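Local coordinates for sulfonate ABC transporter, periplasmic sulfonate-binding protein SsuA (Methylobacillus flagellatus, PDB 3UIF) that probably binds sulfonates or related sulfate esters in the periplasm and delivers them to an ABC transporter for uptake, at residues G96-N108 with L162-S176. Residues are numbered along the deposited sequence; the frame is centred on the assembly and turned at random.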
loop_
_atom_site.group_PDB
_atom_site.type_symbol
_atom_site.label_atom_id
_atom_site.label_comp_id
_atom_site.label_asym_id
_atom_site.label_seq_id
_atom_site.Cartn_x
_atom_site.Cartn_y
_atom_site.Cartn_z
ATOM N N GLY A 96 -5.497 -0.758 -5.087
ATOM C CA GLY A 96 -5.733 0.664 -5.156
ATOM C C GLY A 96 -4.600 1.445 -4.523
ATOM O O GLY A 96 -3.413 1.067 -4.621
ATOM N N THR A 97 -4.947 2.544 -3.874
ATOM C CA THR A 97 -3.919 3.347 -3.265
ATOM C C THR A 97 -4.086 3.268 -1.788
ATOM O O THR A 97 -5.122 3.625 -1.227
ATOM C CB THR A 97 -3.904 4.802 -3.756
ATOM O OG1 THR A 97 -5.250 5.266 -3.909
ATOM C CG2 THR A 97 -3.171 4.905 -5.091
ATOM N N THR A 98 -3.051 2.769 -1.143
ATOM C CA THR A 98 -3.202 2.432 0.241
ATOM C C THR A 98 -3.043 3.647 1.188
ATOM O O THR A 98 -3.848 3.803 2.108
ATOM C CB THR A 98 -2.422 1.132 0.586
ATOM O OG1 THR A 98 -2.788 0.671 1.890
ATOM C CG2 THR A 98 -0.929 1.290 0.473
ATOM N N SER A 99 -2.075 4.539 0.917
ATOM C CA SER A 99 -1.791 5.656 1.825
ATOM C C SER A 99 -1.311 6.941 1.163
ATOM O O SER A 99 -0.518 6.907 0.210
ATOM C CB SER A 99 -0.701 5.245 2.825
ATOM O OG SER A 99 -0.751 3.858 3.105
ATOM N N ASN A 100 -1.748 8.076 1.699
ATOM C CA ASN A 100 -1.081 9.336 1.420
ATOM C C ASN A 100 0.177 9.477 2.292
ATOM O O ASN A 100 0.383 8.715 3.253
ATOM C CB ASN A 100 -2.025 10.531 1.645
ATOM C CG ASN A 100 -3.163 10.581 0.640
ATOM O OD1 ASN A 100 -2.958 10.827 -0.558
ATOM N ND2 ASN A 100 -4.380 10.355 1.127
ATOM N N SER A 101 1.025 10.437 1.945
ATOM C CA SER A 101 2.121 10.828 2.819
ATOM C C SER A 101 1.985 12.283 3.165
ATOM O O SER A 101 1.267 13.013 2.490
ATOM C CB SER A 101 3.466 10.556 2.180
ATOM O OG SER A 101 3.582 9.184 1.890
ATOM N N TYR A 102 2.673 12.697 4.222
ATOM C CA TYR A 102 2.422 13.989 4.859
ATOM C C TYR A 102 3.721 14.594 5.372
ATOM O O TYR A 102 4.560 13.883 5.938
ATOM C CB TYR A 102 1.463 13.797 6.047
ATOM C CG TYR A 102 0.137 13.152 5.705
ATOM C CD1 TYR A 102 -0.010 11.764 5.651
ATOM C CD2 TYR A 102 -0.972 13.933 5.430
ATOM C CE1 TYR A 102 -1.219 11.183 5.328
ATOM C CE2 TYR A 102 -2.193 13.364 5.103
ATOM C CZ TYR A 102 -2.313 11.993 5.061
ATOM O OH TYR A 102 -3.542 11.480 4.753
ATOM N N LEU A 103 3.878 15.901 5.186
ATOM C CA LEU A 103 4.959 16.659 5.817
ATOM C C LEU A 103 4.380 17.452 6.966
ATOM O O LEU A 103 3.423 18.219 6.796
ATOM C CB LEU A 103 5.654 17.583 4.821
ATOM C CG LEU A 103 6.940 18.299 5.259
ATOM C CD1 LEU A 103 8.068 17.343 5.627
ATOM C CD2 LEU A 103 7.399 19.254 4.168
ATOM N N VAL A 104 4.970 17.245 8.139
ATOM C CA VAL A 104 4.513 17.818 9.393
ATOM C C VAL A 104 5.643 18.649 9.943
ATOM O O VAL A 104 6.792 18.218 9.926
ATOM C CB VAL A 104 4.233 16.718 10.430
ATOM C CG1 VAL A 104 3.319 17.226 11.525
ATOM C CG2 VAL A 104 3.668 15.458 9.761
ATOM N N VAL A 105 5.308 19.839 10.423
ATOM C CA VAL A 105 6.254 20.724 11.107
ATOM C C VAL A 105 5.731 21.042 12.512
ATOM O O VAL A 105 4.535 20.915 12.755
ATOM C CB VAL A 105 6.534 22.035 10.312
ATOM C CG1 VAL A 105 7.300 21.735 9.031
ATOM C CG2 VAL A 105 5.256 22.824 10.032
ATOM N N PRO A 106 6.623 21.448 13.441
ATOM C CA PRO A 106 6.124 21.779 14.785
ATOM C C PRO A 106 5.011 22.810 14.695
ATOM O O PRO A 106 4.948 23.568 13.720
ATOM C CB PRO A 106 7.352 22.371 15.481
ATOM C CG PRO A 106 8.505 21.716 14.804
ATOM C CD PRO A 106 8.090 21.587 13.359
ATOM N N LYS A 107 4.124 22.815 15.685
ATOM C CA LYS A 107 2.983 23.734 15.674
ATOM C C LYS A 107 3.379 25.182 15.310
ATOM O O LYS A 107 2.761 25.785 14.433
ATOM C CB LYS A 107 2.213 23.689 17.010
ATOM C CG LYS A 107 0.990 24.604 17.078
ATOM C CD LYS A 107 -0.090 24.177 16.083
ATOM C CE LYS A 107 -0.879 25.369 15.553
ATOM N NZ LYS A 107 -0.038 26.355 14.796
ATOM N N ASN A 108 4.414 25.715 15.962
ATOM C CA ASN A 108 4.798 27.122 15.798
ATOM C C ASN A 108 5.800 27.439 14.678
ATOM O O ASN A 108 6.565 28.405 14.787
ATOM C CB ASN A 108 5.361 27.664 17.121
ATOM C CG ASN A 108 4.339 27.643 18.245
ATOM O OD1 ASN A 108 4.658 27.253 19.374
ATOM N ND2 ASN A 108 3.097 28.053 17.941
ATOM N N LEU A 162 9.491 15.399 16.725
ATOM C CA LEU A 162 8.872 16.606 16.193
ATOM C C LEU A 162 8.130 17.369 17.277
ATOM O O LEU A 162 8.184 18.596 17.320
ATOM C CB LEU A 162 7.899 16.277 15.057
ATOM C CG LEU A 162 7.275 17.550 14.490
ATOM C CD1 LEU A 162 7.905 17.917 13.159
ATOM C CD2 LEU A 162 5.777 17.397 14.373
ATOM N N ALA A 163 7.428 16.628 18.134
ATOM C CA ALA A 163 6.704 17.191 19.267
ATOM C C ALA A 163 7.640 17.932 20.210
ATOM O O ALA A 163 7.237 18.893 20.870
ATOM C CB ALA A 163 5.961 16.092 20.008
ATOM N N SER A 164 8.891 17.484 20.252
ATOM C CA SER A 164 9.936 18.084 21.090
ATOM C C SER A 164 10.623 19.287 20.467
ATOM O O SER A 164 11.225 20.081 21.177
ATOM C CB SER A 164 11.017 17.048 21.399
ATOM O OG SER A 164 10.510 16.031 22.229
ATOM N N GLY A 165 10.559 19.401 19.145
ATOM C CA GLY A 165 11.404 20.345 18.414
ATOM C C GLY A 165 12.838 19.848 18.288
ATOM O O GLY A 165 13.770 20.639 18.157
ATOM N N THR A 166 13.008 18.529 18.353
ATOM C CA THR A 166 14.293 17.854 18.133
ATOM C C THR A 166 14.585 17.757 16.627
ATOM O O THR A 166 15.739 17.768 16.208
ATOM C CB THR A 166 14.310 16.477 18.846
ATOM O OG1 THR A 166 14.690 16.672 20.218
ATOM C CG2 THR A 166 15.267 15.460 18.174
ATOM N N VAL A 167 13.528 17.676 15.830
ATOM C CA VAL A 167 13.616 17.846 14.378
ATOM C C VAL A 167 12.756 19.033 13.949
ATOM O O VAL A 167 11.963 19.554 14.728
ATOM C CB VAL A 167 13.169 16.585 13.598
ATOM C CG1 VAL A 167 14.124 15.428 13.852
ATOM C CG2 VAL A 167 11.736 16.210 13.946
ATOM N N ASP A 168 12.919 19.457 12.708
ATOM C CA ASP A 168 12.189 20.605 12.198
ATOM C C ASP A 168 11.086 20.161 11.222
ATOM O O ASP A 168 10.242 20.952 10.808
ATOM C CB ASP A 168 13.184 21.582 11.572
ATOM C CG ASP A 168 14.359 21.906 12.518
ATOM O OD1 ASP A 168 14.142 22.533 13.584
ATOM O OD2 ASP A 168 15.511 21.529 12.206
ATOM N N GLY A 169 11.091 18.874 10.885
ATOM C CA GLY A 169 10.079 18.292 10.019
ATOM C C GLY A 169 9.991 16.789 10.174
ATOM O O GLY A 169 10.939 16.139 10.617
ATOM N N PHE A 170 8.851 16.229 9.789
ATOM C CA PHE A 170 8.600 14.804 9.959
ATOM C C PHE A 170 7.808 14.316 8.764
ATOM O O PHE A 170 6.738 14.824 8.470
ATOM C CB PHE A 170 7.856 14.575 11.294
ATOM C CG PHE A 170 7.385 13.160 11.532
ATOM C CD1 PHE A 170 8.260 12.083 11.450
ATOM C CD2 PHE A 170 6.062 12.913 11.888
ATOM C CE1 PHE A 170 7.819 10.786 11.700
ATOM C CE2 PHE A 170 5.621 11.618 12.142
ATOM C CZ PHE A 170 6.500 10.555 12.055
ATOM N N PHE A 171 8.342 13.330 8.065
ATOM C CA PHE A 171 7.646 12.789 6.911
ATOM C C PHE A 171 7.074 11.410 7.213
ATOM O O PHE A 171 7.818 10.488 7.565
ATOM C CB PHE A 171 8.568 12.747 5.696
ATOM C CG PHE A 171 7.829 12.747 4.392
ATOM C CD1 PHE A 171 7.342 13.939 3.860
ATOM C CD2 PHE A 171 7.592 11.550 3.705
ATOM C CE1 PHE A 171 6.643 13.937 2.663
ATOM C CE2 PHE A 171 6.902 11.547 2.504
ATOM C CZ PHE A 171 6.427 12.740 1.981
ATOM N N SER A 172 5.755 11.270 7.085
ATOM C CA SER A 172 5.079 10.024 7.467
ATOM C C SER A 172 3.709 9.863 6.810
ATOM O O SER A 172 3.336 10.638 5.930
ATOM C CB SER A 172 4.927 9.963 8.995
ATOM O OG SER A 172 4.766 8.621 9.449
ATOM N N LEU A 173 2.964 8.858 7.258
ATOM C CA LEU A 173 1.618 8.590 6.758
ATOM C C LEU A 173 0.592 9.236 7.675
ATOM O O LEU A 173 0.922 10.147 8.421
ATOM C CB LEU A 173 1.376 7.088 6.675
ATOM C CG LEU A 173 2.436 6.224 5.972
ATOM C CD1 LEU A 173 1.944 4.782 5.895
ATOM C CD2 LEU A 173 2.788 6.743 4.587
ATOM N N PHE A 174 -0.642 8.742 7.635
ATOM C CA PHE A 174 -1.773 9.343 8.371
ATOM C C PHE A 174 -1.598 9.439 9.890
ATOM O O PHE A 174 -2.349 10.149 10.559
ATOM C CB PHE A 174 -3.102 8.660 7.998
ATOM C CG PHE A 174 -3.256 7.255 8.542
ATOM C CD1 PHE A 174 -2.224 6.312 8.440
ATOM C CD2 PHE A 174 -4.442 6.864 9.138
ATOM C CE1 PHE A 174 -2.373 5.026 8.943
ATOM C CE2 PHE A 174 -4.606 5.577 9.636
ATOM C CZ PHE A 174 -3.575 4.659 9.545
ATOM N N ASP A 175 -0.604 8.743 10.438
ATOM C CA ASP A 175 -0.232 8.923 11.852
ATOM C C ASP A 175 0.114 10.384 12.153
ATOM O O ASP A 175 0.080 10.823 13.303
ATOM C CB ASP A 175 0.924 8.004 12.238
ATOM C CG ASP A 175 2.051 8.035 11.226
ATOM O OD1 ASP A 175 1.832 7.572 10.082
ATOM O OD2 ASP A 175 3.159 8.503 11.575
ATOM N N SER A 176 0.434 11.137 11.112
ATOM C CA SER A 176 0.668 12.577 11.233
ATOM C C SER A 176 -0.473 13.337 11.945
ATOM O O SER A 176 -0.214 14.277 12.699
ATOM C CB SER A 176 0.918 13.185 9.852
ATOM O OG SER A 176 1.910 12.459 9.147
#
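Two neighbouring strands in the five-stranded mixed sheet of one lobe of this periplasmic-binding-protein fold, 102-106 and 169-172, make the contact; Tyr102 faces Ser172, Leu103 Phe171 and Val104 Phe170. The short strand axes run 154° apart in direction and 4.7 Å from each other, hence antiparallel with a twist. Tyr102 and Ser172 form a hydrogen-bonded pair, with Tyr102 N to Ser172 O at 2.8 Å and Ser172 N to Tyr102 O at 3.1 Å; the second is the straighter, 165° at the hydrogen. Val104 and Phe170 repeat this exchange through their backbone N and O atoms.

On the face bearing Leu103 and Phe171, the Phe171 ring lies with one face over the carbonyl oxygen of Tyr102, and Leu103 CD1 lies at its edge, 3.9 Å from Phe171 CD1. With Phe171 CG anti to the backbone N (chi1 -156°), the ring reaches across the neighbouring strand, and Phe171 CE2 comes to 3.6 Å from Ser101 CB. Beyond the pair, Phe134 of helix 130-140 meets this ring edge-to-face. An alanine in place of this phenylalanine is likely to open a gap between the sheet and that helix, leaving Leu103 CD1 and Ser101 CB without their aromatic partner.

Tyr102, Val104, Phe170 and Ser172 lie on the other face. Leu162, in the last turn of helix 155-164, packs on this face near Val104 and Pro106, its CD2 lying 3.8 Å from Val104 CG1, while its CD1 meets the Pro106 ring. Toward Tyr102, whose OH is hydrogen-bonded to Glu258, the type I turn 173-176 folds over: Leu173 O accepts from both Ser176 N and Ser176 OG, and the latter bond fixes the hydroxyl oxygen, Ser176 OG, 3.4 Å from Tyr102 CB.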